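Local atomic coordinates of secreted effector protein sseI (PDB entry 4G29), a protein that acts as a secreted Salmonella virulence effector whose catalytic domain has a papain-like fold and probably works as a cysteine-dependent hydrolase. Residues G65-D70 with E75-H80; Y134-S139 with N146-L151. One frame throughout, in Å; residues are numbered along the deposited sequence.

Contact 1 (G65-D70 with E75-H80); sequences GIFIWD and EIPTNH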
loop_
_atom_site.group_PDB
_atom_site.type_symbol
_atom_site.label_atom_id
_atom_site.label_comp_id
_atom_site.label_asym_id
_atom_site.label_seq_id
_atom_site.Cartn_x
_atom_site.Cartn_y
_atom_site.Cartn_z
ATOM N N GLY A 65 2.755 -5.979 0.247
ATOM C CA GLY A 65 1.448 -6.631 0.296
ATOM C C GLY A 65 0.775 -6.298 1.609
ATOM O O GLY A 65 1.435 -6.358 2.672
ATOM N N ILE A 66 -0.464 -5.864 1.547
ATOM C CA ILE A 66 -1.199 -5.362 2.686
ATOM C C ILE A 66 -2.569 -6.063 2.854
ATOM O O ILE A 66 -3.286 -6.362 1.845
ATOM C CB ILE A 66 -1.449 -3.809 2.514
ATOM C CG1 ILE A 66 -0.140 -3.080 2.247
ATOM C CG2 ILE A 66 -2.310 -3.140 3.665
ATOM C CD1 ILE A 66 -0.315 -1.883 1.325
ATOM N N PHE A 67 -2.930 -6.364 4.112
ATOM C CA PHE A 67 -4.312 -6.712 4.406
ATOM C C PHE A 67 -4.956 -5.667 5.328
ATOM O O PHE A 67 -4.291 -5.109 6.227
ATOM C CB PHE A 67 -4.463 -8.061 5.082
ATOM C CG PHE A 67 -4.335 -9.273 4.159
ATOM C CD1 PHE A 67 -4.880 -9.289 2.834
ATOM C CD2 PHE A 67 -3.776 -10.463 4.642
ATOM C CE1 PHE A 67 -4.784 -10.419 2.033
ATOM C CE2 PHE A 67 -3.644 -11.602 3.790
ATOM C CZ PHE A 67 -4.202 -11.558 2.509
ATOM N N ILE A 68 -6.263 -5.474 5.108
ATOM C CA ILE A 68 -7.109 -4.617 5.931
ATOM C C ILE A 68 -8.278 -5.470 6.393
ATOM O O ILE A 68 -9.039 -6.011 5.558
ATOM C CB ILE A 68 -7.625 -3.394 5.133
ATOM C CG1 ILE A 68 -6.453 -2.535 4.652
ATOM C CG2 ILE A 68 -8.590 -2.582 6.030
ATOM C CD1 ILE A 68 -6.755 -1.686 3.390
ATOM N N TRP A 69 -8.366 -5.680 7.706
ATOM C CA TRP A 69 -9.366 -6.553 8.283
ATOM C C TRP A 69 -10.295 -5.672 9.066
ATOM O O TRP A 69 -9.851 -4.872 9.879
ATOM C CB TRP A 69 -8.757 -7.532 9.287
ATOM C CG TRP A 69 -7.935 -8.653 8.723
ATOM C CD1 TRP A 69 -6.600 -8.651 8.523
ATOM C CD2 TRP A 69 -8.391 -9.968 8.409
ATOM N NE1 TRP A 69 -6.175 -9.870 8.053
ATOM C CE2 TRP A 69 -7.258 -10.699 7.946
ATOM C CE3 TRP A 69 -9.653 -10.573 8.380
ATOM C CZ2 TRP A 69 -7.341 -12.037 7.545
ATOM C CZ3 TRP A 69 -9.728 -11.910 7.972
ATOM C CH2 TRP A 69 -8.596 -12.610 7.547
ATOM N N ASP A 70 -11.596 -5.844 8.830
ATOM C CA ASP A 70 -12.651 -5.114 9.548
ATOM C C ASP A 70 -13.093 -5.832 10.807
ATOM O O ASP A 70 -13.451 -5.200 11.813
ATOM C CB ASP A 70 -13.871 -4.981 8.653
ATOM C CG ASP A 70 -13.651 -4.046 7.491
ATOM O OD1 ASP A 70 -12.948 -3.037 7.661
ATOM O OD2 ASP A 70 -14.223 -4.310 6.404
ATOM N N GLU A 75 -14.461 -13.255 5.926
ATOM C CA GLU A 75 -14.030 -14.435 5.188
ATOM C C GLU A 75 -12.834 -14.204 4.285
ATOM O O GLU A 75 -12.005 -15.096 4.137
ATOM C CB GLU A 75 -15.210 -14.984 4.379
ATOM C CG GLU A 75 -16.317 -15.598 5.258
ATOM C CD GLU A 75 -17.298 -16.408 4.441
ATOM O OE1 GLU A 75 -16.900 -17.464 3.878
ATOM O OE2 GLU A 75 -18.458 -15.964 4.322
ATOM N N ILE A 76 -12.772 -13.027 3.654
ATOM C CA ILE A 76 -11.679 -12.644 2.780
ATOM C C ILE A 76 -11.289 -11.210 3.141
ATOM O O ILE A 76 -12.081 -10.273 2.930
ATOM C CB ILE A 76 -12.030 -12.728 1.249
ATOM C CG1 ILE A 76 -12.544 -14.123 0.892
ATOM C CG2 ILE A 76 -10.767 -12.322 0.407
ATOM C CD1 ILE A 76 -12.950 -14.354 -0.633
ATOM N N PRO A 77 -10.078 -11.018 3.658
ATOM C CA PRO A 77 -9.707 -9.651 3.987
ATOM C C PRO A 77 -9.529 -8.805 2.733
ATOM O O PRO A 77 -9.437 -9.314 1.632
ATOM C CB PRO A 77 -8.319 -9.827 4.621
ATOM C CG PRO A 77 -7.731 -11.030 3.935
ATOM C CD PRO A 77 -8.967 -11.951 3.926
ATOM N N THR A 78 -9.575 -7.501 2.901
ATOM C CA THR A 78 -9.271 -6.598 1.796
ATOM C C THR A 78 -7.764 -6.533 1.599
ATOM O O THR A 78 -7.013 -6.379 2.570
ATOM C CB THR A 78 -9.834 -5.268 2.090
ATOM O OG1 THR A 78 -11.257 -5.376 2.204
ATOM C CG2 THR A 78 -9.423 -4.235 0.983
ATOM N N ASN A 79 -7.332 -6.645 0.358
ATOM C CA ASN A 79 -5.906 -6.554 0.063
ATOM C C ASN A 79 -5.565 -5.227 -0.597
ATOM O O ASN A 79 -6.450 -4.467 -1.101
ATOM C CB ASN A 79 -5.373 -7.804 -0.650
ATOM C CG ASN A 79 -5.870 -7.935 -2.080
ATOM O OD1 ASN A 79 -6.655 -7.085 -2.531
ATOM N ND2 ASN A 79 -5.406 -8.969 -2.823
ATOM N N HIS A 80 -4.293 -4.906 -0.581
ATOM C CA HIS A 80 -3.782 -3.728 -1.230
ATOM C C HIS A 80 -2.267 -3.924 -1.445
ATOM O O HIS A 80 -1.640 -4.773 -0.809
ATOM C CB HIS A 80 -4.031 -2.473 -0.387
ATOM C CG HIS A 80 -3.780 -1.185 -1.115
ATOM N ND1 HIS A 80 -4.441 -0.837 -2.275
ATOM C CD2 HIS A 80 -2.929 -0.162 -0.847
ATOM C CE1 HIS A 80 -4.006 0.340 -2.681
ATOM N NE2 HIS A 80 -3.071 0.762 -1.841
HETATM O O HOH W 1 -11.756 -5.769 4.985
#

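Contact 2 (Y134-S139 with N146-L151); sequences YYTDFS and NAYDAL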
loop_
_atom_site.group_PDB
_atom_site.type_symbol
_atom_site.label_atom_id
_atom_site.label_comp_id
_atom_site.label_asym_id
_atom_site.label_seq_id
_atom_site.Cartn_x
_atom_site.Cartn_y
_atom_site.Cartn_z
ATOM N N TYR A 134 -2.000 -4.636 8.335
ATOM C CA TYR A 134 -0.606 -5.115 8.372
ATOM C C TYR A 134 -0.095 -5.427 6.962
ATOM O O TYR A 134 -0.890 -5.624 6.049
ATOM C CB TYR A 134 -0.482 -6.306 9.337
ATOM C CG TYR A 134 -1.235 -7.539 9.000
ATOM C CD1 TYR A 134 -0.835 -8.383 7.924
ATOM C CD2 TYR A 134 -2.358 -7.884 9.719
ATOM C CE1 TYR A 134 -1.535 -9.527 7.663
ATOM C CE2 TYR A 134 -3.047 -9.041 9.461
ATOM C CZ TYR A 134 -2.653 -9.841 8.447
ATOM O OH TYR A 134 -3.383 -10.961 8.191
ATOM N N TYR A 135 1.214 -5.558 6.863
ATOM C CA TYR A 135 1.888 -5.767 5.606
ATOM C C TYR A 135 3.154 -6.601 5.727
ATOM O O TYR A 135 3.717 -6.831 6.839
ATOM C CB TYR A 135 2.163 -4.403 4.968
ATOM C CG TYR A 135 3.298 -3.606 5.618
ATOM C CD1 TYR A 135 4.625 -3.895 5.301
ATOM C CD2 TYR A 135 3.031 -2.558 6.503
ATOM C CE1 TYR A 135 5.649 -3.178 5.839
ATOM C CE2 TYR A 135 4.051 -1.850 7.082
ATOM C CZ TYR A 135 5.349 -2.135 6.738
ATOM O OH TYR A 135 6.332 -1.357 7.342
ATOM N N THR A 136 3.645 -7.009 4.548
ATOM C CA THR A 136 4.924 -7.620 4.439
ATOM C C THR A 136 5.537 -7.081 3.123
ATOM O O THR A 136 4.811 -6.912 2.155
ATOM C CB THR A 136 4.832 -9.176 4.345
ATOM O OG1 THR A 136 4.095 -9.706 5.444
ATOM C CG2 THR A 136 6.249 -9.840 4.214
ATOM N N ASP A 137 6.829 -6.746 3.143
ATOM C CA ASP A 137 7.594 -6.418 1.937
ATOM C C ASP A 137 8.271 -7.634 1.313
ATOM O O ASP A 137 8.867 -8.488 2.016
ATOM C CB ASP A 137 8.628 -5.317 2.241
ATOM C CG ASP A 137 8.015 -3.991 2.625
ATOM O OD1 ASP A 137 6.894 -3.708 2.225
ATOM O OD2 ASP A 137 8.681 -3.207 3.346
ATOM N N PHE A 138 8.249 -7.677 -0.020
ATOM C CA PHE A 138 8.757 -8.802 -0.805
ATOM C C PHE A 138 9.659 -8.280 -1.897
ATOM O O PHE A 138 9.516 -7.148 -2.373
ATOM C CB PHE A 138 7.590 -9.565 -1.448
ATOM C CG PHE A 138 6.643 -10.138 -0.483
ATOM C CD1 PHE A 138 6.831 -11.422 -0.017
ATOM C CD2 PHE A 138 5.502 -9.444 -0.063
ATOM C CE1 PHE A 138 5.943 -11.987 0.882
ATOM C CE2 PHE A 138 4.604 -10.069 0.827
ATOM C CZ PHE A 138 4.839 -11.287 1.285
ATOM N N SER A 139 10.585 -9.120 -2.347
ATOM C CA SER A 139 11.465 -8.720 -3.436
ATOM C C SER A 139 10.786 -8.927 -4.787
ATOM O O SER A 139 11.238 -8.384 -5.790
ATOM C CB SER A 139 12.777 -9.521 -3.348
ATOM O OG SER A 139 12.461 -10.869 -3.661
ATOM N N ASN A 146 0.685 -13.343 -4.314
ATOM C CA ASN A 146 0.286 -14.659 -3.834
ATOM C C ASN A 146 0.106 -14.724 -2.325
ATOM O O ASN A 146 -0.849 -15.338 -1.852
ATOM C CB ASN A 146 1.268 -15.739 -4.286
ATOM C CG ASN A 146 0.916 -17.121 -3.686
ATOM O OD1 ASN A 146 1.545 -17.576 -2.702
ATOM N ND2 ASN A 146 -0.145 -17.734 -4.209
ATOM N N ALA A 147 0.990 -14.036 -1.592
ATOM C CA ALA A 147 0.994 -14.052 -0.148
ATOM C C ALA A 147 -0.184 -13.254 0.420
ATOM O O ALA A 147 -0.685 -13.545 1.493
ATOM C CB ALA A 147 2.342 -13.453 0.396
ATOM N N TYR A 148 -0.579 -12.210 -0.280
ATOM C CA TYR A 148 -1.663 -11.302 0.078
ATOM C C TYR A 148 -2.787 -11.402 -0.930
ATOM O O TYR A 148 -3.262 -10.423 -1.480
ATOM C CB TYR A 148 -1.189 -9.836 0.263
ATOM C CG TYR A 148 -0.451 -9.653 1.588
ATOM C CD1 TYR A 148 0.865 -10.053 1.712
ATOM C CD2 TYR A 148 -1.130 -9.122 2.722
ATOM C CE1 TYR A 148 1.513 -9.953 2.977
ATOM C CE2 TYR A 148 -0.496 -8.988 3.960
ATOM C CZ TYR A 148 0.819 -9.386 4.075
ATOM O OH TYR A 148 1.391 -9.243 5.315
ATOM N N ASP A 149 -3.260 -12.628 -1.128
ATOM C CA ASP A 149 -4.269 -12.904 -2.161
ATOM C C ASP A 149 -5.708 -12.653 -1.696
ATOM O O ASP A 149 -5.923 -12.233 -0.587
ATOM C CB ASP A 149 -4.073 -14.325 -2.715
ATOM C CG ASP A 149 -4.589 -15.429 -1.796
ATOM O OD1 ASP A 149 -5.255 -15.171 -0.780
ATOM O OD2 ASP A 149 -4.365 -16.604 -2.150
ATOM N N ALA A 150 -6.665 -12.892 -2.600
ATOM C CA ALA A 150 -8.078 -12.631 -2.329
ATOM C C ALA A 150 -8.870 -13.922 -2.211
ATOM O O ALA A 150 -10.024 -13.970 -2.611
ATOM C CB ALA A 150 -8.665 -11.746 -3.419
ATOM N N LEU A 151 -8.250 -14.947 -1.641
ATOM C CA LEU A 151 -8.939 -16.171 -1.340
ATOM C C LEU A 151 -9.231 -16.277 0.157
ATOM O O LEU A 151 -8.599 -15.557 0.942
ATOM C CB LEU A 151 -8.125 -17.368 -1.848
ATOM C CG LEU A 151 -7.835 -17.383 -3.358
ATOM C CD1 LEU A 151 -7.019 -18.614 -3.655
ATOM C CD2 LEU A 151 -9.140 -17.365 -4.147
#

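Contact 1 (G65-D70 with E75-H80)
Ile66 and Ile68 pair with His80 and Thr78 in an antiparallel beta hairpin of the papain-like fold, strand 65-69 running at 152° to strand 78-80. Two hydrogen-bonded pairs flank the non-hydrogen-bonded pair Phe67-Asn79, where the CA atoms come to 4.6 Å. Of the four backbone bonds, Ile68 N to Thr78 O is the shortest at 2.8 Å.

On one face, Ile66 lays its CD1 beside the imidazole, 3.8 Å from His80 CD2. With CG anti to the backbone N (chi1 -168°), the His80 ring swings to where this contact forms, and its nitrogens find their partners beyond the hairpin: NE2 bonds Asp95 and ND1 bonds Gln100. The geometry of His80 and Asp95 with Cys42 is consistent with a Cys-His-Asp triad, as in cysteine proteases, so this hairpin probably carries the catalytic histidine.

The other face gathers round Pro77, just before strand 78-80. Its ring sits in the angle between two aromatic side chains, making a CH-pi contact with each: CG sits over the Phe67 ring, 3.6 Å from the centroid, and CB over the six-membered ring of Trp69. The indole NE1 is bonded to Tyr134 OH. Near the turn, a water is hydrogen-bonded to Ile68 O at 2.8 Å and to Thr78 OG1 at 2.9 Å.

Contact 2 (Y134-S139 with N146-L151)
Tyr148 drives its phenol against strand 134-138, and Tyr148 OH donates a 2.7 Å hydrogen bond to Thr136 OG1. The acceptor lies in the plane of the phenol ring, at its edge. Thr136 OG1 is gripped a second time by Gly162 O, and the two bonds together would hold the threonine in one rotation. The tyrosine OH also nestles against the strand backbone, 3.2 Å from Tyr135 C, and meets the edge of the Tyr134 ring in its plane, 3.5 Å from CD1.

Further along the strand the packing is apolar. Phe138 turns CG anti to its own carbonyl carbon (chi1 -61°), which brings the far end of the ring to the end of the helix: CZ touches Ala147 CB at 3.4 Å, and CE2 lies 3.8 Å from Tyr148 CE1. Thr136 CG2 rests over one face of the same phenyl ring, offset toward its rim.

Beyond Tyr148 the contact opens out. The chain leaves helical geometry there and leads away from the strand, with Ala150 and Leu151 exposed; an Asx turn, Leu151 N to Asp149 OD1 at 3.1 Å, shapes this outer segment, and Arg153 forms a salt bridge with the same carboxylate oxygen. The contact thus packs the C-terminal end of helix 141-147 against strand 132-138, which lies between strands 61-69 and 164-165, while Tyr148 reaches inward to Phe67 and Phe81.

In the fold
Contact 1 closes before contact 2 opens along the chain, yet their centres lie about 9 Å apart and both belong to the same antiparallel sheet. Strand 61-69 is the common neighbour: it pairs with strand 78-87 on one side and with strand 132-138 on the other. Phe67 N probably bonds Tyr134 O at 2.9 Å across the second of these pairings. Asn79 ND2 and Tyr148 O form another bridge, and Tyr148 CD2 packs on the backbone C of Ile66. Together they join the strand bearing the putative catalytic His80 to strand 132-138 and the chain that leaves helix 141-147, within one papain-like domain.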